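Local structure of F-actin-capping protein subunit alpha (Dictyostelium discoideum, 4AKR) at residues L7-I10 against A11-L15; A117-E120 against E121-Y125. The protein caps the fast-growing barbed ends of actin filaments independently of calcium, blocking subunit exchange there without severing the filaments. All blocks are in the same frame, centred on the assembly; numbering follows the deposited sequence.

In the fold
Both contacts are local, i to i+4 arrangements within single helices: interaction 1 in helix 4-16 near the N-terminus, interaction 2 in helix 112-129, later in the chain. Their centres stand 39 Å apart, on opposite sides of the centre of the chain, and their nearest atoms are about 27 Å apart, so neither touches the other. Each contains a threonine whose hydroxyl returns to the carbonyl four residues earlier, Thr-12 to Val-8 and Thr-123 to Asp-119. The surroundings differ: residues 7-15 pack against helices 23-31 and 44-55, whereas residues 117-125 pack on strands 134-142 and 145-158 and alongside helix 217-248. Both also reach the other protein chain of the assembly.

Interaction 1 (L7-I10 against A11-L15)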
loop_
_atom_site.group_PDB
_atom_site.type_symbol
_atom_site.label_atom_id
_atom_site.label_comp_id
_atom_site.label_asym_id
_atom_site.label_seq_id
_atom_site.Cartn_x
_atom_site.Cartn_y
_atom_site.Cartn_z
ATOM N N LEU A 7 22.833 5.591 5.492
ATOM C CA LEU A 7 21.789 6.606 5.474
ATOM C C LEU A 7 21.387 6.890 4.030
ATOM O O LEU A 7 20.233 7.239 3.753
ATOM C CB LEU A 7 22.281 7.894 6.133
ATOM C CG LEU A 7 22.543 7.816 7.636
ATOM C CD1 LEU A 7 22.926 9.198 8.154
ATOM C CD2 LEU A 7 21.296 7.297 8.355
ATOM N N VAL A 8 22.341 6.737 3.111
ATOM C CA VAL A 8 22.083 6.951 1.687
ATOM C C VAL A 8 21.210 5.828 1.123
ATOM O O VAL A 8 20.304 6.077 0.329
ATOM C CB VAL A 8 23.402 7.016 0.880
ATOM C CG1 VAL A 8 23.123 6.817 -0.603
ATOM C CG2 VAL A 8 24.081 8.361 1.114
ATOM N N GLN A 9 21.474 4.594 1.541
ATOM C CA GLN A 9 20.692 3.466 1.055
ATOM C C GLN A 9 19.267 3.526 1.590
ATOM O O GLN A 9 18.332 3.092 0.917
ATOM C CB GLN A 9 21.323 2.141 1.475
ATOM C CG GLN A 9 20.559 0.912 0.964
ATOM C CD GLN A 9 20.705 0.700 -0.537
ATOM O OE1 GLN A 9 21.810 0.481 -1.033
ATOM N NE2 GLN A 9 19.591 0.761 -1.264
ATOM N N ILE A 10 19.099 4.056 2.800
ATOM C CA ILE A 10 17.763 4.152 3.395
ATOM C C ILE A 10 16.889 5.079 2.547
ATOM O O ILE A 10 15.783 4.710 2.140
ATOM C CB ILE A 10 17.820 4.696 4.851
ATOM C CG1 ILE A 10 18.529 3.687 5.753
ATOM C CG2 ILE A 10 16.405 4.957 5.378
ATOM C CD1 ILE A 10 18.663 4.134 7.183
ATOM N N ALA A 11 17.410 6.273 2.272
ATOM C CA ALA A 11 16.704 7.269 1.477
ATOM C C ALA A 11 16.451 6.828 0.039
ATOM O O ALA A 11 15.478 7.252 -0.569
ATOM C CB ALA A 11 17.472 8.583 1.487
ATOM N N THR A 12 17.329 5.987 -0.505
ATOM C CA THR A 12 17.169 5.501 -1.872
ATOM C C THR A 12 15.938 4.618 -1.917
ATOM O O THR A 12 15.152 4.680 -2.853
ATOM C CB THR A 12 18.398 4.672 -2.346
ATOM O OG1 THR A 12 19.556 5.507 -2.387
ATOM C CG2 THR A 12 18.161 4.101 -3.739
ATOM N N ASN A 13 15.770 3.795 -0.891
ATOM C CA ASN A 13 14.618 2.899 -0.832
ATOM C C ASN A 13 13.291 3.632 -0.683
ATOM O O ASN A 13 12.266 3.160 -1.180
ATOM C CB ASN A 13 14.796 1.892 0.301
ATOM C CG ASN A 13 15.507 0.645 -0.156
ATOM O OD1 ASN A 13 14.870 -0.326 -0.574
ATOM N ND2 ASN A 13 16.832 0.668 -0.109
ATOM N N PHE A 14 13.294 4.768 0.011
ATOM C CA PHE A 14 12.060 5.533 0.145
ATOM C C PHE A 14 11.676 6.000 -1.255
ATOM O O PHE A 14 10.590 5.697 -1.759
ATOM C CB PHE A 14 12.254 6.757 1.053
ATOM C CG PHE A 14 12.493 6.418 2.501
ATOM C CD1 PHE A 14 12.149 5.169 3.012
ATOM C CD2 PHE A 14 13.059 7.352 3.358
ATOM C CE1 PHE A 14 12.367 4.859 4.347
ATOM C CE2 PHE A 14 13.281 7.052 4.690
ATOM C CZ PHE A 14 12.934 5.800 5.187
ATOM N N LEU A 15 12.595 6.718 -1.887
ATOM C CA LEU A 15 12.380 7.253 -3.225
ATOM C C LEU A 15 11.879 6.215 -4.222
ATOM O O LEU A 15 10.888 6.443 -4.924
ATOM C CB LEU A 15 13.675 7.901 -3.747
ATOM C CG LEU A 15 14.176 9.134 -2.980
ATOM C CD1 LEU A 15 15.445 9.694 -3.629
ATOM C CD2 LEU A 15 13.077 10.196 -2.966
#
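Thr-12 and Asn-13 each send a side-chain donor back to a carbonyl one helical turn earlier, so two backbone oxygens of helix 4-16 are gripped twice. Val-8 O accepts the hydroxyl of Thr-12, with OG1 at 2.9 Å, as well as Thr-12 N at 3.1 Å. These donors approach from opposite faces of the carbonyl plane, and OG1 stands above it, 35° out. The hydroxyl gets there because OG1 is anti to the carbonyl carbon of Thr-12 (chi1 -64°), which folds it beside its own backbone N.

Gln-9 O is shared in the same manner between Asn-13 N and the side-chain amide of Asn-13. The latter bond is almost straight, 178° at the hydrogen, with ND2 to Gln-9 O at 3.0 Å and the acceptor lying in the amide plane of Asn-13. Gln-9 NE2 also lies 3.0 Å from Asn-13 ND2, but as modelled both are donors and no bond joins them, so the orientation of the Gln-9 amide is doubtful.

Ile-10 O accepts Phe-14 N at 3.3 Å and also sits over one face of the Phe-14 ring, offset toward the rim. Ile-10 and Phe-14 run side by side, the CG2 branch of Ile-10 meeting ring atom CZ at 3.6 Å. A residue of the other protein chain packs on each of them, while Ala-11 and Leu-15 touch Val-30 of helix 23-31. Because Thr-12 and Asn-13 place their side-chain donors on carbonyls the helix already uses, neither bond depends on a partner beyond it, and mainly apolar side chains meet the neighbouring helices and the other chain.

Interaction 2 (A117-E120 against E121-Y125); sequences AFDE and EATKY
Thr-123 bonds twice to Asp-119 O, through OG1 at 2.9 Å and through its backbone N at 3.0 Å, the donors coming from opposite faces of the carbonyl plane. Within 121-125, Lys-124 and Glu-121 form a salt bridge: NZ stands 2.7 Å from OE2, on the syn side of the carboxylate and 35° out of its plane. Both chains bend to meet, Glu-121 at chi2 (-56°) and Lys-124 at chi3, and the lysine wraps past Glu-120 O, which its CE approaches to 3.3 Å. With an alanine in place of Glu-121, the Lys-124 ammonium would probably be left without its carboxylate partner and freer to turn. Glu-120 OE1 lies 4.8 Å from Glu-121 OE2, a like charge that the lysine may help to offset.

The Asp-119 carboxylate has its principal partner one turn earlier, in a salt bridge from OD2 to Arg-115. Lys-83 lies near both Asp-119 and Thr-123, with a weak hydrogen bond to Thr-123 OG1 and a long, weak ion pair with Asp-119 OD1. Backbone bonds from Ala-122 N to Phe-118 O (2.9 Å) and from Lys-124 N to Glu-120 O (3.3 Å) continue the helix.

Glu-121 CG rests 3.7 Å from Ala-117 O, a carbon-to-carbonyl contact. Outward from it, Ala-122 meets Phe-225 of helix 217-248, Val-137 of strand 134-142 and Val-150 of strand 145-158, and Phe-118 likewise touches that helix and both strands, so helix 112-129 is packed against the antiparallel sheet and alongside the long helix.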
loop_
_atom_site.group_PDB
_atom_site.type_symbol
_atom_site.label_atom_id
_atom_site.label_comp_id
_atom_site.label_asym_id
_atom_site.label_seq_id
_atom_site.Cartn_x
_atom_site.Cartn_y
_atom_site.Cartn_z
ATOM N N ALA A 117 2.116 -0.834 -38.336
ATOM C CA ALA A 117 0.829 -1.515 -38.339
ATOM C C ALA A 117 0.398 -1.786 -36.892
ATOM O O ALA A 117 -0.783 -1.685 -36.571
ATOM C CB ALA A 117 0.921 -2.810 -39.117
ATOM N N PHE A 118 1.342 -2.126 -36.016
ATOM C CA PHE A 118 0.992 -2.362 -34.613
ATOM C C PHE A 118 0.649 -1.053 -33.911
ATOM O O PHE A 118 -0.259 -0.986 -33.080
ATOM C CB PHE A 118 2.142 -3.034 -33.852
ATOM C CG PHE A 118 2.158 -4.535 -33.964
ATOM C CD1 PHE A 118 2.370 -5.157 -35.194
ATOM C CD2 PHE A 118 1.971 -5.331 -32.832
ATOM C CE1 PHE A 118 2.395 -6.554 -35.294
ATOM C CE2 PHE A 118 1.995 -6.734 -32.922
ATOM C CZ PHE A 118 2.208 -7.342 -34.156
ATOM N N ASP A 119 1.382 -0.004 -34.258
ATOM C CA ASP A 119 1.156 1.293 -33.642
ATOM C C ASP A 119 -0.276 1.794 -33.876
ATOM O O ASP A 119 -0.885 2.343 -32.964
ATOM C CB ASP A 119 2.186 2.308 -34.161
ATOM C CG ASP A 119 2.446 3.421 -33.172
ATOM O OD1 ASP A 119 1.654 3.550 -32.213
ATOM O OD2 ASP A 119 3.436 4.166 -33.344
ATOM N N GLU A 120 -0.816 1.601 -35.079
ATOM C CA GLU A 120 -2.192 2.042 -35.360
ATOM C C GLU A 120 -3.175 1.373 -34.399
ATOM O O GLU A 120 -4.114 1.999 -33.903
ATOM C CB GLU A 120 -2.631 1.688 -36.791
ATOM C CG GLU A 120 -1.939 2.433 -37.929
ATOM C CD GLU A 120 -2.563 2.121 -39.297
ATOM O OE1 GLU A 120 -2.920 0.941 -39.545
ATOM O OE2 GLU A 120 -2.690 3.050 -40.130
ATOM N N GLU A 121 -2.962 0.086 -34.156
ATOM C CA GLU A 121 -3.841 -0.667 -33.276
ATOM C C GLU A 121 -3.682 -0.289 -31.800
ATOM O O GLU A 121 -4.674 -0.169 -31.076
ATOM C CB GLU A 121 -3.607 -2.170 -33.476
ATOM C CG GLU A 121 -3.900 -2.651 -34.891
ATOM C CD GLU A 121 -5.312 -2.303 -35.338
ATOM O OE1 GLU A 121 -6.277 -2.662 -34.618
ATOM O OE2 GLU A 121 -5.462 -1.674 -36.410
ATOM N N ALA A 122 -2.444 -0.095 -31.355
ATOM C CA ALA A 122 -2.210 0.277 -29.964
ATOM C C ALA A 122 -2.875 1.620 -29.665
ATOM O O ALA A 122 -3.455 1.817 -28.596
ATOM C CB ALA A 122 -0.714 0.357 -29.684
ATOM N N THR A 123 -2.804 2.536 -30.625
ATOM C CA THR A 123 -3.394 3.855 -30.460
ATOM C C THR A 123 -4.909 3.766 -30.268
ATOM O O THR A 123 -5.440 4.310 -29.299
ATOM C CB THR A 123 -3.055 4.767 -31.670
ATOM O OG1 THR A 123 -1.631 4.869 -31.802
ATOM C CG2 THR A 123 -3.610 6.158 -31.463
ATOM N N LYS A 124 -5.599 3.075 -31.175
ATOM C CA LYS A 124 -7.052 2.908 -31.071
ATOM C C LYS A 124 -7.443 2.145 -29.801
ATOM O O LYS A 124 -8.405 2.497 -29.118
ATOM C CB LYS A 124 -7.595 2.160 -32.297
ATOM C CG LYS A 124 -7.424 2.920 -33.610
ATOM C CD LYS A 124 -7.932 2.126 -34.832
ATOM C CE LYS A 124 -7.022 0.957 -35.178
ATOM N NZ LYS A 124 -7.369 0.293 -36.481
ATOM N N TYR A 125 -6.708 1.086 -29.496
ATOM C CA TYR A 125 -6.991 0.297 -28.306
ATOM C C TYR A 125 -6.868 1.185 -27.072
ATOM O O TYR A 125 -7.724 1.175 -26.200
ATOM C CB TYR A 125 -6.014 -0.875 -28.203
ATOM C CG TYR A 125 -6.227 -1.738 -26.977
ATOM C CD1 TYR A 125 -7.404 -2.467 -26.806
ATOM C CD2 TYR A 125 -5.256 -1.804 -25.973
ATOM C CE1 TYR A 125 -7.610 -3.237 -25.659
ATOM C CE2 TYR A 125 -5.452 -2.571 -24.824
ATOM C CZ TYR A 125 -6.631 -3.283 -24.673
ATOM O OH TYR A 125 -6.833 -4.018 -23.531
#